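PDB 6XF9: packaging protein UL32 from Human herpesvirus 8 type M, which forms a pentameric, zinc-binding ring required for herpesviral packaging and is thought to bring new capsids to nuclear replication compartments, where viral DNA is cleaved and packaged. Local coordinates for residues S294-C299 / P371-N376; N290-V295 / I363-F368; E307-L312 / V380-L385; W89-A94 / H130-K135; E444-L449 / A457-T462. One frame throughout, in Å; residues are numbered along the deposited sequence.

Contact 1: S294-C299 / P371-N376. With ZN (zinc ion), chain P.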
# COMPACT_ATOMS: atom_id res chain seq x y z
N SER D 294 8.29 30.87 18.82
CA SER D 294 7.31 29.93 19.35
C SER D 294 6.44 30.53 20.44
O SER D 294 5.41 29.93 20.77
CB SER D 294 7.97 28.68 19.90
OG SER D 294 8.94 29.01 20.86
N VAL D 295 6.82 31.68 21.01
CA VAL D 295 5.96 32.42 21.92
C VAL D 295 5.34 33.57 21.13
O VAL D 295 6.03 34.51 20.73
CB VAL D 295 6.73 32.94 23.14
CG1 VAL D 295 5.82 33.80 24.00
CG2 VAL D 295 7.26 31.80 23.96
N CYS D 296 4.04 33.51 20.90
CA CYS D 296 3.38 34.55 20.13
C CYS D 296 3.03 35.73 21.02
O CYS D 296 2.39 35.56 22.06
CB CYS D 296 2.13 34.00 19.48
SG CYS D 296 1.15 35.27 18.69
N LEU D 297 3.47 36.93 20.62
CA LEU D 297 3.24 38.09 21.48
C LEU D 297 1.81 38.57 21.41
O LEU D 297 1.28 39.05 22.41
CB LEU D 297 4.15 39.25 21.10
CG LEU D 297 5.49 39.29 21.80
CD1 LEU D 297 6.37 40.30 21.08
CD2 LEU D 297 5.26 39.69 23.24
N LEU D 298 1.16 38.43 20.25
CA LEU D 298 -0.22 38.86 20.12
C LEU D 298 -1.17 37.97 20.90
O LEU D 298 -2.27 38.41 21.27
CB LEU D 298 -0.61 38.91 18.64
CG LEU D 298 0.35 39.73 17.78
CD1 LEU D 298 -0.02 39.64 16.32
CD2 LEU D 298 0.29 41.15 18.24
N CYS D 299 -0.81 36.71 21.13
CA CYS D 299 -1.62 35.89 22.03
C CYS D 299 -1.46 36.32 23.47
O CYS D 299 -2.41 36.20 24.26
CB CYS D 299 -1.27 34.41 21.88
SG CYS D 299 -1.94 33.59 20.39
N PRO D 371 -2.80 27.58 14.07
CA PRO D 371 -4.09 27.11 14.60
C PRO D 371 -4.24 27.32 16.10
O PRO D 371 -5.38 27.31 16.58
CB PRO D 371 -4.10 25.62 14.22
CG PRO D 371 -2.67 25.23 14.23
CD PRO D 371 -1.87 26.45 13.82
N LEU D 372 -3.16 27.41 16.87
CA LEU D 372 -3.30 27.75 18.30
C LEU D 372 -3.66 29.22 18.49
O LEU D 372 -4.34 29.57 19.46
CB LEU D 372 -2.03 27.41 19.08
CG LEU D 372 -2.11 27.77 20.57
CD1 LEU D 372 -3.32 27.06 21.14
CD2 LEU D 372 -0.85 27.41 21.36
N CYS D 373 -3.15 30.10 17.62
CA CYS D 373 -3.57 31.50 17.68
C CYS D 373 -5.05 31.65 17.37
O CYS D 373 -5.73 32.52 17.92
CB CYS D 373 -2.72 32.34 16.72
SG CYS D 373 -0.93 32.31 17.12
N ALA D 374 -5.55 30.85 16.41
CA ALA D 374 -6.96 30.89 16.04
C ALA D 374 -7.86 30.41 17.18
O ALA D 374 -8.95 30.95 17.38
CB ALA D 374 -7.19 30.05 14.79
N LEU D 375 -7.45 29.34 17.86
CA LEU D 375 -8.23 28.85 18.99
C LEU D 375 -8.28 29.91 20.09
O LEU D 375 -9.35 30.24 20.61
CB LEU D 375 -7.60 27.56 19.50
CG LEU D 375 -8.35 26.72 20.53
CD1 LEU D 375 -9.58 26.15 19.89
CD2 LEU D 375 -7.46 25.59 21.01
N ASN D 376 -7.12 30.51 20.38
CA ASN D 376 -7.00 31.54 21.41
C ASN D 376 -7.90 32.74 21.12
O ASN D 376 -8.56 33.26 22.02
CB ASN D 376 -5.55 31.98 21.51
CG ASN D 376 -4.74 31.09 22.37
OD1 ASN D 376 -5.27 30.24 23.08
ND2 ASN D 376 -3.43 31.28 22.34
ZN ZN P . -0.90 34.21 18.40

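Contact 2: N290-V295 / I363-F368. With ZN (zinc ion), chain P.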
# COMPACT_ATOMS: atom_id res chain seq x y z
N ASN D 290 11.59 32.43 10.54
CA ASN D 290 10.93 33.38 9.67
C ASN D 290 10.38 34.61 10.33
O ASN D 290 9.34 34.99 10.06
CB ASN D 290 9.86 32.72 8.88
CG ASN D 290 10.30 32.31 7.53
OD1 ASN D 290 10.12 33.03 6.59
ND2 ASN D 290 10.94 31.19 7.44
N GLY D 291 11.06 35.25 11.21
CA GLY D 291 10.48 36.44 11.80
C GLY D 291 9.39 36.18 12.80
O GLY D 291 8.69 37.12 13.20
N THR D 292 9.18 34.93 13.19
CA THR D 292 8.26 34.59 14.26
C THR D 292 9.02 33.83 15.33
O THR D 292 10.18 33.46 15.14
CB THR D 292 7.12 33.71 13.75
OG1 THR D 292 7.63 32.41 13.46
CG2 THR D 292 6.54 34.30 12.50
N ALA D 293 8.35 33.60 16.45
CA ALA D 293 8.93 32.86 17.57
C ALA D 293 7.86 31.93 18.13
O ALA D 293 6.66 32.16 17.93
CB ALA D 293 9.44 33.80 18.66
N SER D 294 8.29 30.87 18.82
CA SER D 294 7.31 29.93 19.35
C SER D 294 6.44 30.53 20.44
O SER D 294 5.41 29.93 20.77
CB SER D 294 7.97 28.68 19.90
OG SER D 294 8.94 29.01 20.86
N VAL D 295 6.82 31.68 21.01
CA VAL D 295 5.96 32.42 21.92
C VAL D 295 5.34 33.57 21.13
O VAL D 295 6.03 34.51 20.73
CB VAL D 295 6.73 32.94 23.14
CG1 VAL D 295 5.82 33.80 24.00
CG2 VAL D 295 7.26 31.80 23.96
N ILE D 363 2.28 38.83 12.73
CA ILE D 363 0.88 39.18 12.55
C ILE D 363 0.24 38.26 11.53
O ILE D 363 -0.90 37.81 11.71
CB ILE D 363 0.76 40.67 12.16
CG1 ILE D 363 1.19 41.54 13.34
CG2 ILE D 363 -0.65 41.03 11.75
CD1 ILE D 363 1.58 42.91 12.95
N HIS D 364 0.96 37.94 10.45
CA HIS D 364 0.46 36.95 9.49
C HIS D 364 0.19 35.63 10.18
O HIS D 364 -0.88 35.03 10.01
CB HIS D 364 1.48 36.74 8.37
CG HIS D 364 1.04 35.74 7.34
ND1 HIS D 364 1.92 34.89 6.70
CD2 HIS D 364 -0.18 35.47 6.82
CE1 HIS D 364 1.26 34.13 5.85
NE2 HIS D 364 -0.02 34.46 5.90
N LYS D 365 1.17 35.14 10.94
CA LYS D 365 1.02 33.88 11.65
C LYS D 365 -0.16 33.91 12.59
O LYS D 365 -0.93 32.94 12.66
CB LYS D 365 2.29 33.57 12.44
CG LYS D 365 2.12 32.51 13.45
CD LYS D 365 3.37 32.41 14.30
CE LYS D 365 3.06 31.63 15.53
NZ LYS D 365 4.31 31.34 16.24
N HIS D 366 -0.34 35.01 13.31
CA HIS D 366 -1.36 35.03 14.35
C HIS D 366 -2.76 35.16 13.79
O HIS D 366 -3.67 34.46 14.24
CB HIS D 366 -1.09 36.18 15.34
CG HIS D 366 -2.19 36.38 16.33
ND1 HIS D 366 -2.30 35.63 17.49
CD2 HIS D 366 -3.24 37.24 16.33
CE1 HIS D 366 -3.37 36.02 18.15
NE2 HIS D 366 -3.96 36.99 17.47
N LEU D 367 -2.96 36.01 12.79
CA LEU D 367 -4.32 36.24 12.31
C LEU D 367 -4.77 35.24 11.26
O LEU D 367 -5.98 35.03 11.11
CB LEU D 367 -4.47 37.65 11.73
CG LEU D 367 -4.41 38.85 12.68
CD1 LEU D 367 -4.32 40.12 11.86
CD2 LEU D 367 -5.60 38.88 13.59
N PHE D 368 -3.85 34.64 10.49
CA PHE D 368 -4.25 33.86 9.33
C PHE D 368 -3.69 32.45 9.27
O PHE D 368 -4.22 31.65 8.50
CB PHE D 368 -3.86 34.58 8.03
CG PHE D 368 -4.38 36.01 7.91
CD1 PHE D 368 -5.68 36.27 7.49
CD2 PHE D 368 -3.56 37.10 8.20
CE1 PHE D 368 -6.16 37.58 7.37
CE2 PHE D 368 -4.04 38.43 8.09
CZ PHE D 368 -5.34 38.65 7.67
ZN ZN P . -0.90 34.21 18.40

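Contact 3: E307-L312 / V380-L385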
# COMPACT_ATOMS: atom_id res chain seq x y z
N GLU D 307 -8.18 45.66 25.10
CA GLU D 307 -8.67 45.92 23.75
C GLU D 307 -7.92 45.14 22.67
O GLU D 307 -8.15 45.39 21.48
CB GLU D 307 -8.65 47.43 23.47
CG GLU D 307 -7.51 48.11 24.14
CD GLU D 307 -7.60 49.63 24.13
OE1 GLU D 307 -8.34 50.19 23.28
OE2 GLU D 307 -6.93 50.27 24.98
N ALA D 308 -7.08 44.17 23.05
CA ALA D 308 -6.39 43.38 22.02
C ALA D 308 -7.36 42.52 21.23
O ALA D 308 -7.31 42.56 19.98
CB ALA D 308 -5.27 42.55 22.65
N PRO D 309 -8.29 41.76 21.85
CA PRO D 309 -9.22 40.95 21.04
C PRO D 309 -9.93 41.72 19.95
O PRO D 309 -9.94 41.31 18.78
CB PRO D 309 -10.18 40.40 22.10
CG PRO D 309 -9.33 40.22 23.29
CD PRO D 309 -8.38 41.40 23.28
N LYS D 310 -10.55 42.84 20.30
CA LYS D 310 -11.29 43.57 19.30
C LYS D 310 -10.36 44.30 18.34
O LYS D 310 -10.69 44.45 17.16
CB LYS D 310 -12.24 44.55 19.98
CG LYS D 310 -13.51 44.78 19.19
CD LYS D 310 -14.12 46.14 19.51
CE LYS D 310 -14.72 46.78 18.25
NZ LYS D 310 -15.99 46.12 17.80
N ALA D 311 -9.19 44.74 18.84
CA ALA D 311 -8.24 45.46 17.98
C ALA D 311 -7.72 44.58 16.86
O ALA D 311 -7.66 45.00 15.69
CB ALA D 311 -7.06 45.96 18.80
N LEU D 312 -7.37 43.34 17.19
CA LEU D 312 -6.83 42.44 16.19
C LEU D 312 -7.91 42.01 15.21
O LEU D 312 -7.65 41.92 14.00
CB LEU D 312 -6.20 41.25 16.89
CG LEU D 312 -5.01 41.77 17.70
CD1 LEU D 312 -4.50 40.69 18.67
CD2 LEU D 312 -3.88 42.29 16.79
N VAL D 380 -11.36 33.60 23.86
CA VAL D 380 -11.19 34.73 24.77
C VAL D 380 -12.44 35.61 24.83
O VAL D 380 -13.10 35.84 23.81
CB VAL D 380 -9.97 35.54 24.32
CG1 VAL D 380 -10.23 36.14 22.94
CG2 VAL D 380 -9.62 36.59 25.33
N SER D 381 -12.74 36.12 26.02
CA SER D 381 -13.73 37.18 26.23
C SER D 381 -13.07 38.30 27.02
O SER D 381 -12.79 38.14 28.21
CB SER D 381 -14.95 36.66 26.97
OG SER D 381 -15.73 37.75 27.43
N GLU D 382 -12.76 39.41 26.33
CA GLU D 382 -12.13 40.56 27.00
C GLU D 382 -13.04 41.18 28.05
O GLU D 382 -12.55 41.86 28.96
CB GLU D 382 -11.73 41.63 25.98
CG GLU D 382 -12.85 42.24 25.14
CD GLU D 382 -13.34 41.34 24.04
OE1 GLU D 382 -13.97 41.86 23.09
OE2 GLU D 382 -13.09 40.10 24.10
N ASP D 383 -14.35 40.98 27.93
CA ASP D 383 -15.29 41.48 28.93
C ASP D 383 -15.13 40.73 30.25
O ASP D 383 -14.97 41.35 31.30
CB ASP D 383 -16.71 41.36 28.40
CG ASP D 383 -16.89 42.09 27.09
OD1 ASP D 383 -16.37 43.22 26.95
OD2 ASP D 383 -17.55 41.54 26.18
N VAL D 384 -15.20 39.39 30.22
CA VAL D 384 -14.99 38.61 31.44
C VAL D 384 -13.66 38.98 32.07
O VAL D 384 -13.56 39.19 33.28
CB VAL D 384 -15.05 37.10 31.15
CG1 VAL D 384 -14.70 36.33 32.39
CG2 VAL D 384 -16.42 36.70 30.67
N LEU D 385 -12.62 39.04 31.26
CA LEU D 385 -11.29 39.14 31.84
C LEU D 385 -11.04 40.51 32.44
O LEU D 385 -10.33 40.63 33.45
CB LEU D 385 -10.24 38.82 30.78
CG LEU D 385 -10.15 37.37 30.30
CD1 LEU D 385 -8.81 37.20 29.56
CD2 LEU D 385 -10.30 36.36 31.45

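Contact 4: W89-A94 / H130-K135. With ZN (zinc ion), chain O.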
# COMPACT_ATOMS: atom_id res chain seq x y z
N TRP D 89 1.44 32.58 28.25
CA TRP D 89 2.17 32.82 29.48
C TRP D 89 1.34 33.65 30.46
O TRP D 89 1.15 33.24 31.61
CB TRP D 89 3.51 33.51 29.20
CG TRP D 89 4.20 33.89 30.47
CD1 TRP D 89 4.97 33.09 31.25
CD2 TRP D 89 4.10 35.14 31.15
NE1 TRP D 89 5.39 33.78 32.36
CE2 TRP D 89 4.87 35.05 32.32
CE3 TRP D 89 3.44 36.34 30.87
CZ2 TRP D 89 4.99 36.10 33.21
CZ3 TRP D 89 3.57 37.39 31.76
CH2 TRP D 89 4.33 37.26 32.91
N THR D 90 0.76 34.74 29.98
CA THR D 90 0.02 35.65 30.85
C THR D 90 -1.13 34.97 31.57
O THR D 90 -1.37 35.25 32.75
CB THR D 90 -0.52 36.86 30.06
OG1 THR D 90 0.56 37.57 29.46
CG2 THR D 90 -1.29 37.79 30.99
N SER D 91 -1.84 34.09 30.88
CA SER D 91 -2.95 33.39 31.53
C SER D 91 -2.46 32.44 32.59
O SER D 91 -3.17 32.20 33.58
CB SER D 91 -3.81 32.65 30.51
OG SER D 91 -4.16 33.48 29.42
N THR D 92 -1.26 31.86 32.42
CA THR D 92 -0.70 31.01 33.47
C THR D 92 -0.23 31.83 34.66
O THR D 92 -0.47 31.45 35.81
CB THR D 92 0.46 30.20 32.90
OG1 THR D 92 -0.02 29.46 31.78
CG2 THR D 92 1.06 29.25 33.95
N MET D 93 0.41 32.97 34.39
CA MET D 93 0.82 33.90 35.44
C MET D 93 -0.38 34.35 36.27
O MET D 93 -0.35 34.29 37.50
CB MET D 93 1.53 35.09 34.80
CG MET D 93 2.20 36.10 35.72
SD MET D 93 3.49 35.44 36.81
CE MET D 93 4.34 36.96 37.15
N ALA D 94 -1.44 34.81 35.59
CA ALA D 94 -2.65 35.29 36.27
C ALA D 94 -3.31 34.19 37.09
O ALA D 94 -3.78 34.45 38.20
CB ALA D 94 -3.63 35.85 35.25
N HIS D 130 -3.80 21.88 34.56
CA HIS D 130 -5.05 21.89 35.32
C HIS D 130 -6.03 22.92 34.77
O HIS D 130 -7.21 22.61 34.57
CB HIS D 130 -4.76 22.15 36.81
CG HIS D 130 -6.00 22.25 37.64
ND1 HIS D 130 -6.69 21.15 38.08
CD2 HIS D 130 -6.67 23.33 38.11
CE1 HIS D 130 -7.73 21.54 38.79
NE2 HIS D 130 -7.75 22.86 38.82
N PHE D 131 -5.57 24.13 34.51
CA PHE D 131 -6.50 25.19 34.16
C PHE D 131 -6.72 25.37 32.67
O PHE D 131 -7.74 25.97 32.29
CB PHE D 131 -6.00 26.52 34.74
CG PHE D 131 -6.15 26.62 36.23
CD1 PHE D 131 -7.40 26.75 36.80
CD2 PHE D 131 -5.05 26.57 37.06
CE1 PHE D 131 -7.55 26.83 38.16
CE2 PHE D 131 -5.20 26.64 38.42
CZ PHE D 131 -6.45 26.77 38.97
N PHE D 132 -5.82 24.88 31.81
CA PHE D 132 -5.94 25.21 30.39
C PHE D 132 -5.91 24.02 29.44
O PHE D 132 -6.79 23.89 28.59
CB PHE D 132 -4.85 26.20 30.01
CG PHE D 132 -4.99 27.51 30.70
CD1 PHE D 132 -5.81 28.49 30.17
CD2 PHE D 132 -4.33 27.76 31.89
CE1 PHE D 132 -5.97 29.72 30.80
CE2 PHE D 132 -4.47 28.98 32.53
CZ PHE D 132 -5.30 29.96 31.98
N VAL D 133 -4.94 23.13 29.58
CA VAL D 133 -4.88 21.99 28.67
C VAL D 133 -6.00 21.01 28.99
O VAL D 133 -6.87 20.74 28.16
CB VAL D 133 -3.51 21.31 28.72
CG1 VAL D 133 -3.47 20.15 27.73
CG2 VAL D 133 -2.40 22.29 28.46
N GLN D 134 -6.02 20.50 30.24
CA GLN D 134 -6.97 19.45 30.58
C GLN D 134 -8.29 19.98 31.14
O GLN D 134 -9.31 19.28 31.03
CB GLN D 134 -6.36 18.48 31.60
CG GLN D 134 -4.92 18.05 31.32
CD GLN D 134 -4.76 17.09 30.14
OE1 GLN D 134 -5.59 17.06 29.22
NE2 GLN D 134 -3.68 16.32 30.15
N LYS D 135 -8.29 21.20 31.70
CA LYS D 135 -9.50 21.82 32.27
C LYS D 135 -10.23 20.96 33.32
O LYS D 135 -11.39 20.61 33.14
CB LYS D 135 -10.48 22.20 31.16
CG LYS D 135 -9.92 23.21 30.16
CD LYS D 135 -10.95 23.58 29.11
CE LYS D 135 -10.39 24.58 28.12
NZ LYS D 135 -9.20 24.05 27.40
ZN ZN O . -6.32 19.13 37.97

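Contact 5: E444-L449 / A457-T462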
# COMPACT_ATOMS: atom_id res chain seq x y z
N GLU D 444 -5.73 15.44 9.07
CA GLU D 444 -6.90 15.46 9.95
C GLU D 444 -7.18 16.87 10.48
O GLU D 444 -8.34 17.26 10.65
CB GLU D 444 -6.72 14.48 11.12
CG GLU D 444 -7.92 14.37 12.04
CD GLU D 444 -9.19 13.88 11.35
OE1 GLU D 444 -9.08 13.22 10.30
OE2 GLU D 444 -10.31 14.12 11.89
N LEU D 445 -6.13 17.63 10.78
CA LEU D 445 -6.32 18.99 11.25
C LEU D 445 -6.92 19.88 10.18
O LEU D 445 -7.73 20.76 10.48
CB LEU D 445 -4.98 19.55 11.72
CG LEU D 445 -4.96 21.04 12.03
CD1 LEU D 445 -6.01 21.42 13.07
CD2 LEU D 445 -3.59 21.35 12.55
N THR D 446 -6.51 19.72 8.93
CA THR D 446 -7.13 20.50 7.87
C THR D 446 -8.61 20.18 7.74
O THR D 446 -9.43 21.08 7.55
CB THR D 446 -6.41 20.27 6.56
OG1 THR D 446 -5.02 20.57 6.74
CG2 THR D 446 -6.95 21.20 5.52
N ALA D 447 -8.96 18.89 7.81
CA ALA D 447 -10.36 18.50 7.71
C ALA D 447 -11.19 19.12 8.82
O ALA D 447 -12.27 19.66 8.57
CB ALA D 447 -10.50 16.98 7.73
N GLN D 448 -10.69 19.08 10.06
CA GLN D 448 -11.45 19.65 11.16
C GLN D 448 -11.52 21.17 11.07
O GLN D 448 -12.57 21.76 11.33
CB GLN D 448 -10.84 19.24 12.48
CG GLN D 448 -10.78 17.76 12.65
CD GLN D 448 -12.11 17.17 13.03
OE1 GLN D 448 -13.12 17.88 13.13
NE2 GLN D 448 -12.12 15.86 13.26
N LEU D 449 -10.43 21.81 10.66
CA LEU D 449 -10.48 23.26 10.49
C LEU D 449 -11.63 23.68 9.59
O LEU D 449 -12.33 24.66 9.87
CB LEU D 449 -9.15 23.79 9.94
CG LEU D 449 -8.07 23.86 10.99
CD1 LEU D 449 -6.88 24.55 10.41
CD2 LEU D 449 -8.62 24.63 12.15
N ALA D 457 -4.61 29.48 6.59
CA ALA D 457 -3.77 28.89 5.56
C ALA D 457 -3.59 27.41 5.85
O ALA D 457 -3.85 26.93 6.96
CB ALA D 457 -2.42 29.59 5.48
N HIS D 458 -3.15 26.68 4.84
CA HIS D 458 -3.05 25.24 4.98
C HIS D 458 -1.97 24.89 5.99
O HIS D 458 -0.87 25.46 5.93
CB HIS D 458 -2.74 24.60 3.63
CG HIS D 458 -2.95 23.12 3.63
ND1 HIS D 458 -1.96 22.23 3.99
CD2 HIS D 458 -4.04 22.38 3.34
CE1 HIS D 458 -2.43 21.00 3.92
NE2 HIS D 458 -3.69 21.07 3.53
N PRO D 459 -2.23 23.98 6.94
CA PRO D 459 -1.22 23.71 7.98
C PRO D 459 0.13 23.30 7.45
O PRO D 459 1.14 23.64 8.09
CB PRO D 459 -1.86 22.59 8.80
CG PRO D 459 -3.31 22.84 8.66
CD PRO D 459 -3.53 23.38 7.27
N SER D 460 0.21 22.63 6.30
CA SER D 460 1.53 22.29 5.77
C SER D 460 2.30 23.54 5.39
O SER D 460 3.50 23.64 5.65
CB SER D 460 1.41 21.37 4.55
OG SER D 460 0.62 21.97 3.53
N GLN D 461 1.61 24.50 4.78
CA GLN D 461 2.23 25.80 4.54
C GLN D 461 2.67 26.43 5.85
O GLN D 461 3.81 26.89 5.98
CB GLN D 461 1.26 26.71 3.77
CG GLN D 461 1.65 28.18 3.84
CD GLN D 461 0.66 29.14 3.15
OE1 GLN D 461 -0.40 28.72 2.67
NE2 GLN D 461 1.00 30.44 3.14
N THR D 462 1.79 26.41 6.87
CA THR D 462 2.14 27.00 8.16
C THR D 462 3.33 26.31 8.79
O THR D 462 4.24 26.97 9.30
CB THR D 462 0.97 26.96 9.12
OG1 THR D 462 -0.14 27.65 8.54
CG2 THR D 462 1.34 27.61 10.45

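Contact 1: S294-C299 / P371-N376
C299 SG and C373 SG come to within 3.7 Å of each other, held there by the zinc ion that both bind. C296 SG completes this group of three, 3.9 Å from C373 SG. C296 SG, C299 SG and C373 SG each lie 2.3 Å from the zinc ion. The thiolates reach the zinc from different directions. C296 comes from the loop just ahead of helix 297-304, its SG anti to the backbone N (chi1 172°), whereas C299 in the first turn and C373 on helix 371-379 carry SG beside their own backbone N. C296 SG has a second task: from the N-cap position it accepts the backbone N-H of C299, a bent bond of 3.4 Å. N376, one turn beyond C373, points its amide N-H at the site. Its ND2 donates to C299 SG at 3.4 Å in an almost straight line (175°), with the sulfur in the amide plane, while OD1 takes the backbone N-H of H87 and so fixes the rotation of the group. Such N-H donors would be expected to spread the negative charge of the thiolates. With H366 ND1 as fourth ligand, the buried cluster is a three-cysteine, one-histidine zinc site built on a CxxC motif.

Contact 2: N290-V295 / I363-F368
K365 stretches from helix 360-369 across the side chain of T292 to the carbonyl of A293. Its CG is anti to the backbone N (chi1 166°) and every later torsion is also near 180°, which gives the full length needed to carry the ammonium from the helix to the short strand 292-293. Midway, K365 CD packs against T292 CB at 4.0 Å, with the methyl CG2 almost as near. T292 turns OG1 into the position between its backbone N and carbonyl carbon (chi1 72°), where the hydroxyl bonds to K289 O and to the backbone N of A467; CG2 is then left to meet the lysine methylenes. At the far end K365 NZ lies 3.0 Å from A293 O, a weak hydrogen bond. The stronger partner of the ammonium is the C-terminal carboxylate, A467 OXT, in a salt bridge. On the next residue of the helix, H366 sends ND1 to the zinc ion at 2.2 Å. The lysine is buried, and the nearest side-chain atoms of K365 and C373 are about 4 Å apart. Its positive charge is thus compensated by the chain terminus, and being so near the thiolate-rich metal site it may also offset some of the negative charge there.

Contact 3: E307-L312 / V380-L385
P309 and E382 make up most of this contact, their side chains running past one another in opposite directions. The meeting of ring and carboxylate is van der Waals in kind: P309 CB lies 3.5 Å from E382 OE2, and the ring carbon P309 CG is 3.9 Å from E382 CB. The glutamate is placed there by a folded chain. Its CG stands between the backbone N and the carbonyl carbon (chi1 61°), and a second bend at chi2 (-76°) swings the carboxylate back along the proline. The other carboxylate oxygen, E382 OE1, also borders P309 CB and grazes K310 CB at 4.5 Å, while the lysine chain leads away from it. The purely apolar element is smaller. Both V380 methyls, on the linker between two helices, touch the proline ring, CG2 at 4.2 Å from P309 CG and CG1 at a similar distance. Polar bonding lies within each side. S381, at the N-cap of helix 382-386, accepts the backbone N-H of V384 on its OG at 3.3 Å, nearly straight at 176°. E307 OE2 binds S347 OG and D348 N, just before helix 349-357. The contact therefore joins the first turns of two helices, with P309 also resting on L302 of helix 297-304, V380 on P86, and V384 on F80 and F81 of helix 71-83.

Contact 4: W89-A94 / H130-K135
F132 packs the CZ region of its ring obliquely against S91, in the first turn of helix 89-106, and this is the tight part of the contact. F132 CZ comes to 3.4 Å from S91 CB and 3.5 Å from S91 O, and F132 CE1 is 3.7 Å from the same CB. F132 CG sits anti to the carbonyl carbon (chi1 -65°), which directs the ring out from helix 124-133 toward its neighbour. S91 turns its hydroxyl to P86 O, so the methylene and the backbone carbonyl are what meet the phenylalanine. F132 CE2 still touches S91 O, at 3.6 Å; the packing slackens toward T92, whose N is 4.3 Å from F132 CE2. T92 OG1 is hydrogen-bonded mainly to M280 O, with C88 O as a second partner. The looser, partly exposed side is at the end of the other segment, where Q134 and K135 lie beyond contact with segment 89-94. There the K135 chain folds back and NZ donates to F132 O at 2.7 Å, in the carbonyl plane, tying the turn to the residue that makes the contact. Further from helix 89-106, H130 ND1 binds a zinc ion completed by C52, C55 and C136, and H130 NE2 is hydrogen-bonded to Y75 OH. Helix 71-83 packs alongside, with C82 against both F131 and F132, while V133 rests on I159 of helix 145-164; at the start of helix 89-106, the backbone N-H groups of W89 and T90 are held by E300 of helix 297-304.

Contact 5: E444-L449 / A457-T462
T446 sets OG1 over one face of the H458 imidazole, near NE2, the two side chains crossing at about a right angle. T446 OG1 is 3.5 Å from H458 NE2, and the methyl T446 CG2 is 3.8 Å from both NE2 and CD2 of H458. The same hydroxyl oxygen, T446 OG1, presses on the neighbouring proline, 3.2 Å from P459 CD; its hydrogen bond goes back within its own helix to I442 O. That bond suits the torsion, since OG1 lies beside the backbone N (chi1 -56°), while CG2, anti to the backbone N, sits beyond the rim of the ring. P459 CG packs against two leucines one turn apart, 4.2 Å from L445 CG and 4.3 Å from L449 CD1. The histidine is fixed from its other nitrogen. At the N-cap of helix 459-465, H458 ND1 accepts the backbone N-H of S460 at 3.2 Å, with the donor tilted from the ring plane by 30°, and is hydrogen-bonded to S460 OG at 2.6 Å. The imidazole thus caps its own helix and offers a face to the one before. The contact brings together helix 435-451 and the C-terminal helix 459-465 across the connection 452-458. F425 of helix 416-430 covers L445 and P459, T462 and A457 touch C369 at the end of helix 360-369, and N150 of a neighbouring subunit accepts the backbone N-H of H458.

In the fold
Along the chain contact 4 comes first and closes before the others open. Contacts 1, 2 and 3 then interlace between residues 290 and 385, and contact 5 follows near the C-terminus. Contacts 1 and 2 have centres 8 Å apart, share S294 and V295, and supply the four ligands of one zinc ion. Contact 3, about 14 Å from contact 1 centre to centre, joins the helices that follow those of the zinc site. Contact 5, its centre about 16 Å from that of contact 2, is linked to it through the F368 and A457 backbones. Contact 4, with a ligand of a second zinc, has its centre about 14 Å from that of contact 1. The zinc sites tie together sequence-distant parts of a largely helical subunit, and contact 5 reaches a neighbouring subunit of the pentamer.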